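Local coordinates for protein transcription factor cep-1 (Caenorhabditis elegans, PDB 1T4W) that activates transcription by binding the same DNA consensus sequence as p53, promoting apoptosis under genotoxic stress and ensuring proper meiotic chromosome segregation, at residues I60-Y65 / K173-V178; V82-S87 / F137-K142. One frame throughout, in Å; residues are numbered along the deposited sequence.

Contact 1: residues I60-Y65 / K173-V178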
loop_
_atom_site.group_PDB
_atom_site.type_symbol
_atom_site.label_atom_id
_atom_site.label_comp_id
_atom_site.label_asym_id
_atom_site.label_seq_id
_atom_site.Cartn_x
_atom_site.Cartn_y
_atom_site.Cartn_z
ATOM N N ILE A 60 7.118 -3.836 0.790
ATOM C CA ILE A 60 5.854 -3.117 0.926
ATOM C C ILE A 60 6.072 -1.906 1.844
ATOM O O ILE A 60 6.533 -2.056 2.969
ATOM C CB ILE A 60 4.773 -4.014 1.560
ATOM C CG1 ILE A 60 4.600 -5.289 0.727
ATOM C CG2 ILE A 60 3.448 -3.240 1.654
ATOM C CD1 ILE A 60 3.965 -6.432 1.500
ATOM N N ARG A 61 5.737 -0.723 1.347
ATOM C CA ARG A 61 5.895 0.516 2.097
ATOM C C ARG A 61 4.603 1.319 2.110
ATOM O O ARG A 61 3.733 1.158 1.248
ATOM C CB ARG A 61 6.984 1.393 1.469
ATOM C CG ARG A 61 8.431 0.860 1.574
ATOM C CD ARG A 61 9.412 2.028 1.259
ATOM N NE ARG A 61 9.357 3.034 2.316
ATOM C CZ ARG A 61 9.817 4.274 2.218
ATOM N NH1 ARG A 61 9.710 5.091 3.259
ATOM N NH2 ARG A 61 10.366 4.707 1.083
ATOM N N PHE A 62 4.487 2.196 3.097
ATOM C CA PHE A 62 3.327 3.050 3.192
ATOM C C PHE A 62 3.899 4.430 3.509
ATOM O O PHE A 62 4.348 4.717 4.634
ATOM C CB PHE A 62 2.354 2.543 4.259
ATOM C CG PHE A 62 1.023 3.259 4.244
ATOM C CD1 PHE A 62 0.241 3.271 3.080
ATOM C CD2 PHE A 62 0.555 3.923 5.386
ATOM C CE1 PHE A 62 -0.988 3.928 3.040
ATOM C CE2 PHE A 62 -0.679 4.592 5.372
ATOM C CZ PHE A 62 -1.459 4.597 4.196
ATOM N N VAL A 63 3.884 5.272 2.482
ATOM C CA VAL A 63 4.472 6.605 2.544
ATOM C C VAL A 63 3.518 7.756 2.238
ATOM O O VAL A 63 2.372 7.551 1.808
ATOM C CB VAL A 63 5.652 6.697 1.536
ATOM C CG1 VAL A 63 6.550 5.472 1.692
ATOM C CG2 VAL A 63 5.129 6.792 0.083
ATOM N N LYS A 64 4.004 8.973 2.461
ATOM C CA LYS A 64 3.218 10.171 2.179
ATOM C C LYS A 64 3.989 11.048 1.209
ATOM O O LYS A 64 5.215 11.008 1.165
ATOM C CB LYS A 64 2.909 10.952 3.466
ATOM C CG LYS A 64 4.102 11.581 4.153
ATOM C CD LYS A 64 3.686 12.123 5.517
ATOM C CE LYS A 64 4.851 12.733 6.277
ATOM N NZ LYS A 64 5.959 11.766 6.490
ATOM N N TYR A 65 3.265 11.837 0.428
ATOM C CA TYR A 65 3.896 12.704 -0.540
ATOM C C TYR A 65 2.947 13.858 -0.827
ATOM O O TYR A 65 1.794 13.849 -0.396
ATOM C CB TYR A 65 4.194 11.915 -1.824
ATOM C CG TYR A 65 2.981 11.516 -2.651
ATOM C CD1 TYR A 65 2.354 12.433 -3.508
ATOM C CD2 TYR A 65 2.446 10.232 -2.564
ATOM C CE1 TYR A 65 1.216 12.076 -4.257
ATOM C CE2 TYR A 65 1.312 9.861 -3.302
ATOM C CZ TYR A 65 0.700 10.786 -4.148
ATOM O OH TYR A 65 -0.426 10.421 -4.876
ATOM N N LYS A 173 -2.126 4.864 -5.732
ATOM C CA LYS A 173 -1.868 6.298 -5.739
ATOM C C LYS A 173 -2.357 7.049 -4.517
ATOM O O LYS A 173 -1.663 7.919 -3.986
ATOM C CB LYS A 173 -2.449 6.874 -7.038
ATOM C CG LYS A 173 -2.051 8.304 -7.358
ATOM C CD LYS A 173 -3.170 9.224 -7.015
ATOM C CE LYS A 173 -2.903 10.667 -7.474
ATOM N NZ LYS A 173 -4.086 11.516 -7.122
ATOM N N GLN A 174 -3.559 6.741 -4.063
ATOM C CA GLN A 174 -4.044 7.396 -2.864
ATOM C C GLN A 174 -4.809 6.438 -1.980
ATOM O O GLN A 174 -5.723 5.749 -2.431
ATOM C CB GLN A 174 -4.952 8.606 -3.181
ATOM C CG GLN A 174 -5.671 9.139 -1.932
ATOM C CD GLN A 174 -6.674 10.226 -2.261
ATOM O OE1 GLN A 174 -6.277 11.296 -2.682
ATOM N NE2 GLN A 174 -7.982 9.948 -2.092
ATOM N N VAL A 175 -4.415 6.417 -0.713
ATOM C CA VAL A 175 -5.060 5.611 0.290
ATOM C C VAL A 175 -5.561 6.566 1.376
ATOM O O VAL A 175 -4.813 7.428 1.878
ATOM C CB VAL A 175 -4.073 4.604 0.922
ATOM C CG1 VAL A 175 -4.724 3.927 2.118
ATOM C CG2 VAL A 175 -3.650 3.563 -0.107
ATOM N N ARG A 176 -6.833 6.446 1.727
ATOM C CA ARG A 176 -7.360 7.284 2.792
ATOM C C ARG A 176 -7.962 6.392 3.860
ATOM O O ARG A 176 -8.706 5.471 3.549
ATOM C CB ARG A 176 -8.410 8.272 2.257
ATOM C CG ARG A 176 -7.815 9.430 1.486
ATOM C CD ARG A 176 -8.880 10.499 1.209
ATOM N NE ARG A 176 -9.282 11.164 2.446
ATOM C CZ ARG A 176 -10.439 11.785 2.620
ATOM N NH1 ARG A 176 -11.325 11.832 1.636
ATOM N NH2 ARG A 176 -10.702 12.370 3.777
ATOM N N ILE A 177 -7.611 6.653 5.115
ATOM C CA ILE A 177 -8.115 5.875 6.233
ATOM C C ILE A 177 -9.093 6.818 6.933
ATOM O O ILE A 177 -8.699 7.752 7.636
ATOM C CB ILE A 177 -6.951 5.432 7.144
ATOM C CG1 ILE A 177 -5.954 4.591 6.327
ATOM C CG2 ILE A 177 -7.489 4.569 8.282
ATOM C CD1 ILE A 177 -4.528 5.014 6.481
ATOM N N VAL A 178 -10.372 6.557 6.708
ATOM C CA VAL A 178 -11.457 7.405 7.181
ATOM C C VAL A 178 -12.536 6.634 7.924
ATOM O O VAL A 178 -12.492 5.419 7.995
ATOM C CB VAL A 178 -12.114 8.074 5.973
ATOM C CG1 VAL A 178 -11.096 8.887 5.211
ATOM C CG2 VAL A 178 -12.697 6.979 5.045
#
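The outer end of the Phe62 ring, on strand 57-65, meets Val175 and Ile177 of strand 166-177, bridging backbones that are 9.2 Å apart between the CA atoms of Phe62 and Val175. With CG anti to the backbone N (chi1 -170°), the ring is swung out so that its outer rim meets the other strand. CE1 touches CB of Val175 at 3.8 Å, at the ring edge and in its plane, and CG1 of the same valine sits against CE1 and CZ. From the opposite direction comes Ile177, whose terminal CD1 lies 3.8 Å from CZ of Phe62. Phe137 and Phe101 add further aromatic packing around this ring, while Leu31 touches Val175. Three residues on, Tyr65 makes the polar end of the contact. Its OH donates to the backbone O of Lys173 at 2.9 Å, approaching from above the carbonyl plane with a C=O...OH angle of 135°. The aliphatic part of Lys173 runs past the same hydroxyl at about a right angle to the tyrosine, CE being 3.6 Å from Tyr65 OH, before NZ goes on to bond Tyr30. A phenylalanine in place of Tyr65 lacks the hydroxyl and would probably leave the Lys173 carbonyl without this donor at the corner where the chain turns. Side chains alone thus join 60-65 to the strand end beyond that corner: Phe62, Val175 and Ile177 in the buried core of the p53-like beta-sandwich, the Tyr65-Lys173 bond at the edge of that core.

Contact 2: residues V82-S87 / F137-K142. With ZN (zinc ion), chain B.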
loop_
_atom_site.group_PDB
_atom_site.type_symbol
_atom_site.label_atom_id
_atom_site.label_comp_id
_atom_site.label_asym_id
_atom_site.label_seq_id
_atom_site.Cartn_x
_atom_site.Cartn_y
_atom_site.Cartn_z
ATOM N N VAL A 82 4.537 7.198 6.547
ATOM C CA VAL A 82 3.379 7.823 7.173
ATOM C C VAL A 82 3.659 7.440 8.625
ATOM O O VAL A 82 3.948 6.269 8.906
ATOM C CB VAL A 82 2.059 7.179 6.749
ATOM C CG1 VAL A 82 0.909 7.824 7.513
ATOM C CG2 VAL A 82 1.869 7.342 5.261
ATOM N N MET A 83 3.598 8.412 9.533
ATOM C CA MET A 83 3.923 8.169 10.939
ATOM C C MET A 83 2.709 7.953 11.816
ATOM O O MET A 83 1.765 8.739 11.800
ATOM C CB MET A 83 4.728 9.343 11.498
ATOM C CG MET A 83 5.977 9.690 10.698
ATOM S SD MET A 83 7.104 8.283 10.516
ATOM C CE MET A 83 7.689 8.046 12.194
ATOM N N LYS A 84 2.765 6.889 12.600
ATOM C CA LYS A 84 1.687 6.513 13.510
ATOM C C LYS A 84 1.593 7.578 14.616
ATOM O O LYS A 84 2.619 8.090 15.045
ATOM C CB LYS A 84 2.049 5.157 14.099
ATOM C CG LYS A 84 0.908 4.358 14.650
ATOM C CD LYS A 84 1.440 3.008 15.068
ATOM C CE LYS A 84 0.354 2.088 15.515
ATOM N NZ LYS A 84 0.962 0.737 15.612
ATOM N N CYS A 85 0.393 7.929 15.074
ATOM C CA CYS A 85 0.306 8.932 16.136
ATOM C C CYS A 85 0.750 8.346 17.470
ATOM O O CYS A 85 0.865 7.120 17.639
ATOM C CB CYS A 85 -1.110 9.510 16.269
ATOM S SG CYS A 85 -2.319 8.418 17.042
ATOM N N ARG A 86 0.988 9.236 18.424
ATOM C CA ARG A 86 1.466 8.838 19.736
ATOM C C ARG A 86 0.529 7.877 20.422
ATOM O O ARG A 86 0.970 6.837 20.907
ATOM C CB ARG A 86 1.667 10.081 20.620
ATOM C CG ARG A 86 2.403 9.841 21.938
ATOM C CD ARG A 86 2.086 10.978 22.938
ATOM N NE ARG A 86 0.717 10.827 23.437
ATOM C CZ ARG A 86 0.312 9.809 24.198
ATOM N NH1 ARG A 86 1.179 8.871 24.558
ATOM N NH2 ARG A 86 -0.966 9.693 24.557
ATOM N N SER A 87 -0.769 8.192 20.451
ATOM C CA SER A 87 -1.709 7.316 21.147
ATOM C C SER A 87 -1.920 5.948 20.521
ATOM O O SER A 87 -2.158 4.972 21.237
ATOM C CB SER A 87 -3.069 7.996 21.331
ATOM O OG SER A 87 -3.725 8.150 20.097
ATOM N N PHE A 137 -4.418 -1.092 8.679
ATOM C CA PHE A 137 -3.900 0.206 9.144
ATOM C C PHE A 137 -4.325 0.443 10.587
ATOM O O PHE A 137 -5.501 0.308 10.932
ATOM C CB PHE A 137 -4.407 1.315 8.219
ATOM C CG PHE A 137 -3.995 1.118 6.793
ATOM C CD1 PHE A 137 -2.718 1.497 6.365
ATOM C CD2 PHE A 137 -4.837 0.479 5.898
ATOM C CE1 PHE A 137 -2.279 1.231 5.049
ATOM C CE2 PHE A 137 -4.416 0.204 4.574
ATOM C CZ PHE A 137 -3.132 0.580 4.152
ATOM N N MET A 138 -3.355 0.776 11.435
ATOM C CA MET A 138 -3.632 0.959 12.845
ATOM C C MET A 138 -3.576 2.402 13.339
ATOM O O MET A 138 -3.307 2.665 14.507
ATOM C CB MET A 138 -2.711 0.056 13.669
ATOM C CG MET A 138 -2.974 -1.443 13.431
ATOM S SD MET A 138 -4.719 -1.921 13.693
ATOM C CE MET A 138 -4.807 -1.798 15.476
ATOM N N CYS A 139 -3.831 3.336 12.435
ATOM C CA CYS A 139 -3.879 4.747 12.789
ATOM C C CYS A 139 -4.682 5.320 11.636
ATOM O O CYS A 139 -4.946 4.626 10.647
ATOM C CB CYS A 139 -2.460 5.329 12.895
ATOM S SG CYS A 139 -2.337 7.074 13.354
ATOM N N GLN A 140 -5.111 6.560 11.739
ATOM C CA GLN A 140 -5.910 7.076 10.650
ATOM C C GLN A 140 -5.702 8.547 10.360
ATOM O O GLN A 140 -5.032 9.264 11.108
ATOM C CB GLN A 140 -7.370 6.781 10.950
ATOM C CG GLN A 140 -7.909 7.516 12.144
ATOM C CD GLN A 140 -9.238 6.959 12.565
ATOM O OE1 GLN A 140 -10.060 6.605 11.727
ATOM N NE2 GLN A 140 -9.465 6.882 13.869
ATOM N N GLU A 141 -6.289 8.987 9.256
ATOM C CA GLU A 141 -6.185 10.365 8.814
ATOM C C GLU A 141 -6.544 11.340 9.938
ATOM O O GLU A 141 -5.850 12.327 10.166
ATOM C CB GLU A 141 -7.137 10.578 7.628
ATOM C CG GLU A 141 -6.813 11.770 6.754
ATOM C CD GLU A 141 -7.782 11.880 5.602
ATOM O OE1 GLU A 141 -8.902 12.399 5.811
ATOM O OE2 GLU A 141 -7.431 11.419 4.500
ATOM N N LYS A 142 -7.636 11.051 10.638
ATOM C CA LYS A 142 -8.107 11.917 11.705
ATOM C C LYS A 142 -7.022 12.228 12.742
ATOM O O LYS A 142 -7.012 13.308 13.326
ATOM C CB LYS A 142 -9.319 11.266 12.373
ATOM C CG LYS A 142 -10.109 12.175 13.274
ATOM C CD LYS A 142 -11.322 11.452 13.851
ATOM C CE LYS A 142 -12.156 12.389 14.723
ATOM N NZ LYS A 142 -13.336 11.709 15.336
HETATM ZN ZN ZN B . -3.617 7.408 15.306
#
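Cys85 and Cys139 share one zinc ion, each binding it through SG at 2.4 Å. The two sulfurs stand 3.9 Å apart (Cys85 SG to Cys139 SG), and His88, through ND1, and Cys143 complete the four-residue site. Cys139 SG has a second partner: the backbone N of Cys85 donates to it at 3.3 Å in a nearly straight bond, 163° at the hydrogen. The thiolate is delivered to both by a side chain with SG anti to its own backbone N (chi1 -179°). Cys85 is also the N-cap of helix 86-90, its sulfur accepting a backbone N-H just beyond the segment. Outside this shell, Lys84 lies along the other loop, with CG 3.9 Å from Cys139 CB and CE 3.8 Å from Met138 O. Its extended chain runs side by side with Met138, and NZ ends at the backbone O atoms of Phe97 and Ser99 and in a salt bridge to Glu92. Three cysteines and one histidine form the zinc site of the p53 family's DNA-binding domain; N-H donors to the sulfurs of Cys85 and Cys139 are likely to ease the negative charge that these cysteines bring to the metal.

From the N terminus, the chain enters contact 1 on strand 57-65, then passes through 82-87 and, after strands 101-104, 109-113, 119-123 and 130-137, returns at 137-142 to close contact 2 around the zinc. Only on reaching 173-178, near the end of strand 166-177, does it close contact 1, so the zinc loop is nested inside the larger one. Their centres lie 11 Å apart and they touch directly: Arg176 NH2 forms a 2.7 Å salt bridge with Glu141 OE1, Ile177 packs on Gln140, and Phe62 O probably accepts a hydrogen bond from Val82 N. Both zinc-bearing loops are thereby seated on the beta-sandwich.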